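Local coordinates for protein aminoglycoside N(3)-acetyltransferase (Enterobacter cloacae, PDB 6NP3) that transfers an acetyl group from acetyl-CoA to the 3-amino group of 2-deoxystreptamine antibiotics such as gentamicin, probably conferring resistance to them, at residues A[21-27]-A[156-162]; A[57-61]-A[102-106]. All coordinates share one frame; numbering follows the deposited sequence. Where two conformers were deposited one is given.

Interaction 1 of 2, residues A[21-27]-A[156-162]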
loop_
_atom_site.group_PDB
_atom_site.type_symbol
_atom_site.label_atom_id
_atom_site.label_comp_id
_atom_site.label_asym_id
_atom_site.label_seq_id
_atom_site.Cartn_x
_atom_site.Cartn_y
_atom_site.Cartn_z
ATOM N N ASP A 21 1.509 -2.074 -17.799
ATOM C CA ASP A 21 1.439 -1.094 -16.729
ATOM C C ASP A 21 1.917 -1.683 -15.400
ATOM O O ASP A 21 1.872 -2.890 -15.154
ATOM C CB ASP A 21 -0.002 -0.600 -16.553
ATOM C CG ASP A 21 -0.436 0.445 -17.579
ATOM O OD1 ASP A 21 0.369 0.880 -18.409
ATOM O OD2 ASP A 21 -1.620 0.860 -17.493
ATOM N N MET A 22 2.293 -0.760 -14.514
ATOM C CA MET A 22 2.685 -1.000 -13.127
ATOM C C MET A 22 1.546 -0.415 -12.288
ATOM O O MET A 22 1.390 0.812 -12.231
ATOM C CB MET A 22 3.981 -0.226 -12.872
ATOM C CG MET A 22 4.391 -0.059 -11.405
ATOM S SD MET A 22 5.091 -1.476 -10.603
ATOM C CE MET A 22 3.636 -2.240 -9.899
ATOM N N VAL A 23 0.747 -1.272 -11.644
ATOM C CA VAL A 23 -0.490 -0.853 -10.981
ATOM C C VAL A 23 -0.471 -1.238 -9.505
ATOM O O VAL A 23 -0.151 -2.382 -9.156
ATOM C CB VAL A 23 -1.723 -1.455 -11.681
ATOM C CG1 VAL A 23 -3.004 -1.174 -10.921
ATOM C CG2 VAL A 23 -1.796 -0.957 -13.097
ATOM N N MET A 24 -0.868 -0.287 -8.647
ATOM C CA MET A 24 -1.050 -0.523 -7.218
ATOM C C MET A 24 -2.532 -0.368 -6.920
ATOM O O MET A 24 -3.058 0.763 -6.964
ATOM C CB MET A 24 -0.241 0.477 -6.395
ATOM C CG MET A 24 -0.380 0.275 -4.907
ATOM S SD MET A 24 0.866 1.189 -4.013
ATOM C CE MET A 24 0.628 0.508 -2.396
ATOM N N PRO A 25 -3.234 -1.443 -6.603
ATOM C CA PRO A 25 -4.671 -1.346 -6.351
ATOM C C PRO A 25 -5.001 -1.100 -4.885
ATOM O O PRO A 25 -4.330 -1.568 -3.965
ATOM C CB PRO A 25 -5.191 -2.723 -6.798
ATOM C CG PRO A 25 -4.070 -3.643 -6.398
ATOM C CD PRO A 25 -2.780 -2.849 -6.650
ATOM N N HIS A 26 -6.119 -0.408 -4.705
ATOM C CA HIS A 26 -6.763 -0.214 -3.410
ATOM C C HIS A 26 -8.221 -0.539 -3.669
ATOM O O HIS A 26 -8.857 0.127 -4.480
ATOM C CB HIS A 26 -6.632 1.224 -2.877
ATOM C CG HIS A 26 -5.224 1.619 -2.576
ATOM N ND1 HIS A 26 -4.516 1.063 -1.539
ATOM C CD2 HIS A 26 -4.387 2.473 -3.203
ATOM C CE1 HIS A 26 -3.297 1.577 -1.528
ATOM N NE2 HIS A 26 -3.196 2.433 -2.522
ATOM N N VAL A 27 -8.756 -1.548 -2.996
ATOM C CA VAL A 27 -10.043 -2.122 -3.395
ATOM C C VAL A 27 -11.008 -2.199 -2.216
ATOM O O VAL A 27 -10.657 -2.703 -1.144
ATOM C CB VAL A 27 -9.853 -3.534 -3.984
ATOM C CG1 VAL A 27 -11.188 -4.136 -4.445
ATOM C CG2 VAL A 27 -8.831 -3.518 -5.098
ATOM N N LYS A 156 0.891 3.490 -11.497
ATOM C CA LYS A 156 -0.475 3.989 -11.504
ATOM C C LYS A 156 -1.182 3.440 -10.280
ATOM O O LYS A 156 -1.011 2.266 -9.922
ATOM C CB LYS A 156 -1.246 3.546 -12.746
ATOM C CG LYS A 156 -0.642 4.001 -14.039
ATOM C CD LYS A 156 -1.499 3.572 -15.210
ATOM C CE LYS A 156 -0.888 3.936 -16.544
ATOM N NZ LYS A 156 -1.809 3.606 -17.701
ATOM N N ILE A 157 -1.941 4.294 -9.607
ATOM C CA ILE A 157 -2.711 3.890 -8.440
ATOM C C ILE A 157 -4.141 3.636 -8.894
ATOM O O ILE A 157 -4.797 4.529 -9.440
ATOM C CB ILE A 157 -2.653 4.958 -7.340
ATOM C CG1 ILE A 157 -1.203 5.135 -6.863
ATOM C CG2 ILE A 157 -3.551 4.548 -6.181
ATOM C CD1 ILE A 157 -0.908 6.408 -6.135
ATOM N N LEU A 158 -4.641 2.427 -8.653
ATOM C CA LEU A 158 -5.955 1.999 -9.139
ATOM C C LEU A 158 -6.875 1.874 -7.931
ATOM O O LEU A 158 -6.783 0.929 -7.154
ATOM C CB LEU A 158 -5.813 0.670 -9.867
ATOM C CG LEU A 158 -7.104 -0.046 -10.244
ATOM C CD1 LEU A 158 -7.990 0.826 -11.096
ATOM C CD2 LEU A 158 -6.772 -1.350 -10.960
ATOM N N SER A 159 -7.717 2.870 -7.751
ATOM C CA SER A 159 -8.627 2.921 -6.623
ATOM C C SER A 159 -9.975 2.402 -7.098
ATOM O O SER A 159 -10.603 3.008 -7.970
ATOM C CB SER A 159 -8.772 4.347 -6.099
ATOM O OG SER A 159 -9.774 4.414 -5.085
ATOM N N ILE A 160 -10.403 1.284 -6.526
ATOM C CA ILE A 160 -11.634 0.616 -6.923
ATOM C C ILE A 160 -12.588 0.715 -5.744
ATOM O O ILE A 160 -12.595 -0.142 -4.855
ATOM C CB ILE A 160 -11.367 -0.841 -7.347
ATOM C CG1 ILE A 160 -10.463 -0.857 -8.568
ATOM C CG2 ILE A 160 -12.673 -1.561 -7.618
ATOM C CD1 ILE A 160 -9.939 -2.245 -8.927
ATOM N N GLY A 161 -13.401 1.763 -5.761
ATOM C CA GLY A 161 -14.331 2.058 -4.698
ATOM C C GLY A 161 -13.711 2.469 -3.383
ATOM O O GLY A 161 -14.427 2.565 -2.380
ATOM N N ALA A 162 -12.404 2.686 -3.337
ATOM C CA ALA A 162 -11.724 3.083 -2.110
ATOM C C ALA A 162 -11.733 4.596 -1.955
ATOM O O ALA A 162 -11.793 5.339 -2.930
ATOM C CB ALA A 162 -10.285 2.580 -2.145
HETATM O O HOH W 1 0.250 3.264 -19.720
#
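Two neighbouring parallel strands of the central mixed sheet, 22-27 and 156-160, pair from V23 with K156 to V27 with I160. M24 and H26 use both N and O towards the partner strand, which answers with K156, L158 and I160. M22 O accepts from K156 N at 2.8 Å, and the run ends with I160 N on H26 O, almost straight at 179°. P25 leaves this pairing intact, because the bonds to 156-160 use the amides of M24 and H26; its CD instead packs on L57 O of the neighbouring strand, while P25 CA lies 3.2 Å from L158 O in a CA-H...O contact.

At the N-terminal end the K156 chain, extended beyond CG, carries its amine to D21. K156 NZ meets D21 OD2 at 2.8 Å in a salt bridge, approaching from above the carboxylate plane, and a water joins D21 OD1 to the same amine. A long lysine suits the start of this strand, since its last methylenes pass close to D21 OD2 while the amine reaches the acid; D21 OD2 also accepts from R18 N.

Side chains alternate between the two faces. V23 and L158 share one face with V27 and I160, whose side chains lie side by side and point the same way, V27 CG2 beside I160 CD1. On the other face H26, its CG anti to the carbonyl carbon (chi1 -65°), turns its ring edge to I157 CG2, which lies in the ring plane 3.7 Å from H26 CD2. A162 CB sits against H26 CB at 4.0 Å, just beyond the strand. S159 OG is hydrogen-bonded to R247 NH2 of strand 244-250. H26 and V27 bind CoA and acetyl-CoA in structures of this enzyme, so the arrangement is that of a parallel core pair whose C-terminal end opens into the cofactor site.

Interaction 2 of 2, residues A[57-61]-A[102-106]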
loop_
_atom_site.group_PDB
_atom_site.type_symbol
_atom_site.label_atom_id
_atom_site.label_comp_id
_atom_site.label_asym_id
_atom_site.label_seq_id
_atom_site.Cartn_x
_atom_site.Cartn_y
_atom_site.Cartn_z
ATOM N N LEU A 57 1.633 -4.150 -7.546
ATOM C CA LEU A 57 2.217 -3.951 -6.226
ATOM C C LEU A 57 1.085 -3.654 -5.260
ATOM O O LEU A 57 0.228 -2.821 -5.563
ATOM C CB LEU A 57 3.169 -2.752 -6.249
ATOM C CG LEU A 57 3.852 -2.398 -4.929
ATOM C CD1 LEU A 57 4.796 -3.491 -4.566
ATOM C CD2 LEU A 57 4.580 -1.080 -5.003
ATOM N N ALA A 58 1.055 -4.338 -4.125
ATOM C CA ALA A 58 0.001 -4.105 -3.150
ATOM C C ALA A 58 0.597 -3.936 -1.773
ATOM O O ALA A 58 1.541 -4.635 -1.418
ATOM C CB ALA A 58 -1.011 -5.256 -3.138
ATOM N N PHE A 59 0.030 -3.021 -0.996
ATOM C CA PHE A 59 0.395 -2.867 0.411
ATOM C C PHE A 59 -0.418 -3.862 1.237
ATOM O O PHE A 59 -1.607 -3.655 1.495
ATOM C CB PHE A 59 0.156 -1.426 0.838
ATOM C CG PHE A 59 0.275 -1.203 2.318
ATOM C CD1 PHE A 59 1.263 -1.808 3.056
ATOM C CD2 PHE A 59 -0.597 -0.358 2.961
ATOM C CE1 PHE A 59 1.345 -1.580 4.431
ATOM C CE2 PHE A 59 -0.513 -0.148 4.310
ATOM C CZ PHE A 59 0.462 -0.734 5.036
ATOM N N VAL A 60 0.222 -4.956 1.646
ATOM C CA VAL A 60 -0.518 -6.045 2.277
ATOM C C VAL A 60 -0.319 -6.121 3.788
ATOM O O VAL A 60 -1.181 -6.654 4.496
ATOM C CB VAL A 60 -0.251 -7.414 1.620
ATOM C CG1 VAL A 60 -0.486 -7.337 0.106
ATOM C CG2 VAL A 60 1.158 -7.926 1.880
ATOM N N SER A 61 0.797 -5.607 4.287
ATOM C CA SER A 61 1.120 -5.647 5.726
ATOM C C SER A 61 1.021 -7.090 6.236
ATOM O O SER A 61 1.355 -8.042 5.520
ATOM C CB SER A 61 0.253 -4.630 6.430
ATOM O OG SER A 61 0.567 -4.501 7.807
ATOM N N ASN A 102 -6.109 -8.519 -0.465
ATOM C CA ASN A 102 -4.657 -8.594 -0.372
ATOM C C ASN A 102 -4.171 -9.993 -0.040
ATOM O O ASN A 102 -3.083 -10.382 -0.472
ATOM C CB ASN A 102 -4.145 -7.539 0.601
ATOM C CG ASN A 102 -4.185 -6.174 0.006
ATOM O OD1 ASN A 102 -4.021 -6.014 -1.207
ATOM N ND2 ASN A 102 -4.376 -5.170 0.847
ATOM N N GLU A 103 -4.942 -10.764 0.716
ATOM C CA GLU A 103 -4.524 -12.136 0.985
ATOM C C GLU A 103 -4.546 -12.977 -0.284
ATOM O O GLU A 103 -3.711 -13.871 -0.436
ATOM C CB GLU A 103 -5.397 -12.716 2.101
ATOM C CG GLU A 103 -5.105 -14.162 2.482
ATOM C CD GLU A 103 -3.761 -14.361 3.160
ATOM O OE1 GLU A 103 -3.470 -15.513 3.572
ATOM O OE2 GLU A 103 -2.974 -13.387 3.298
ATOM N N PHE A 104 -5.467 -12.681 -1.208
ATOM C CA PHE A 104 -5.485 -13.365 -2.495
ATOM C C PHE A 104 -4.297 -12.940 -3.344
ATOM O O PHE A 104 -3.685 -13.770 -4.017
ATOM C CB PHE A 104 -6.792 -13.081 -3.241
ATOM C CG PHE A 104 -8.005 -13.671 -2.583
ATOM C CD1 PHE A 104 -8.646 -13.005 -1.560
ATOM C CD2 PHE A 104 -8.485 -14.911 -2.968
ATOM C CE1 PHE A 104 -9.750 -13.557 -0.930
ATOM C CE2 PHE A 104 -9.588 -15.463 -2.356
ATOM C CZ PHE A 104 -10.224 -14.795 -1.339
ATOM N N ILE A 105 -3.958 -11.650 -3.343
ATOM C CA ILE A 105 -2.778 -11.206 -4.080
ATOM C C ILE A 105 -1.523 -11.896 -3.559
ATOM O O ILE A 105 -0.712 -12.441 -4.319
ATOM C CB ILE A 105 -2.662 -9.669 -4.015
ATOM C CG1 ILE A 105 -3.830 -9.011 -4.764
ATOM C CG2 ILE A 105 -1.326 -9.219 -4.592
ATOM C CD1 ILE A 105 -3.846 -7.490 -4.703
ATOM N N ARG A 106 -1.316 -11.849 -2.250
ATOM C CA ARG A 106 -0.037 -12.304 -1.734
ATOM C C ARG A 106 0.155 -13.813 -1.873
ATOM O O ARG A 106 1.296 -14.271 -1.949
ATOM C CB ARG A 106 0.173 -11.825 -0.296
ATOM C CG ARG A 106 -0.576 -12.597 0.757
ATOM C CD ARG A 106 0.326 -13.592 1.476
ATOM N NE ARG A 106 -0.436 -14.370 2.440
ATOM C CZ ARG A 106 -0.047 -15.537 2.923
ATOM N NH1 ARG A 106 1.148 -16.005 2.611
ATOM N NH2 ARG A 106 -0.831 -16.192 3.765
HETATM O O HOH W 2 -3.591 -2.209 0.330
HETATM O O HOH W 3 -3.855 -6.123 3.549
#
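N102 lays its side chain obliquely across that of V60, so that the methyl V60 CG1 touches the asparagine's aliphatic stem, 3.7 Å from N102 CB, and lies close to its amide carbon. With CG anti to the carbonyl carbon (chi1 -75°), the N102 amide is swung from the helix towards the strand, and its two ends meet different surroundings. N102 OD1 rests 3.7 Å from the methyl A58 CB, a van der Waals contact. N102 ND2 comes near F59 O, but the angle is too poor for a hydrogen bond, and two waters make the connection instead. One donates to F59 O at 2.7 Å and accepts from N102 ND2; the other, 2.9 Å from N102 ND2, donates to V60 O. An asparagine suits this place, for the amide nitrogen reaches, through water, two carbonyls where the strand gives way to loop.

The helix 101-106 thus packs on the C-terminal end of strand 55-59 in the central mixed sheet; the axes of 102-106 and 57-59 make an angle of 134° between their N-to-C directions. One turn after N102, I105 CD1 meets A58 CB at 3.9 Å; the small alanine lets the branched side chain approach the strand, and I105 also reaches V43 of helix 39-50 and I124 of strand 121-124.

F59 points the other way, stacking on F98 and meeting Y141 edge-to-face, near the bound gentamicin, which S61 touches directly. Within the helix, R106 turns its end away from the strand and grips E103 side-on, NE to OE2 and NH2 to OE1. R106 NE lies 2.9 Å from E103 OE2, which sits in the guanidinium plane, and E103 OE2 also accepts from A94 N.

Both contacts belong to the same mixed sheet, in which strands 22-27 and 55-59 are neighbours. Interaction 2 is wholly buried, whereas interaction 1 is buried along its middle with partly exposed residues at both ends. They meet directly: V23 O lies 3.0 Å from L57 N, a probable hydrogen bond, and M24 also packs on L57 O. Interaction 1 is strand against strand, held by a regular run of direct backbone bonds with a salt bridge at one end. Interaction 2 sets a helix against a strand's end, has no direct hydrogen bond across it, and relies on methyl contacts and bridging water. At their C-terminal ends, 22-27 leads to the cofactor site and 57-61 to the antibiotic.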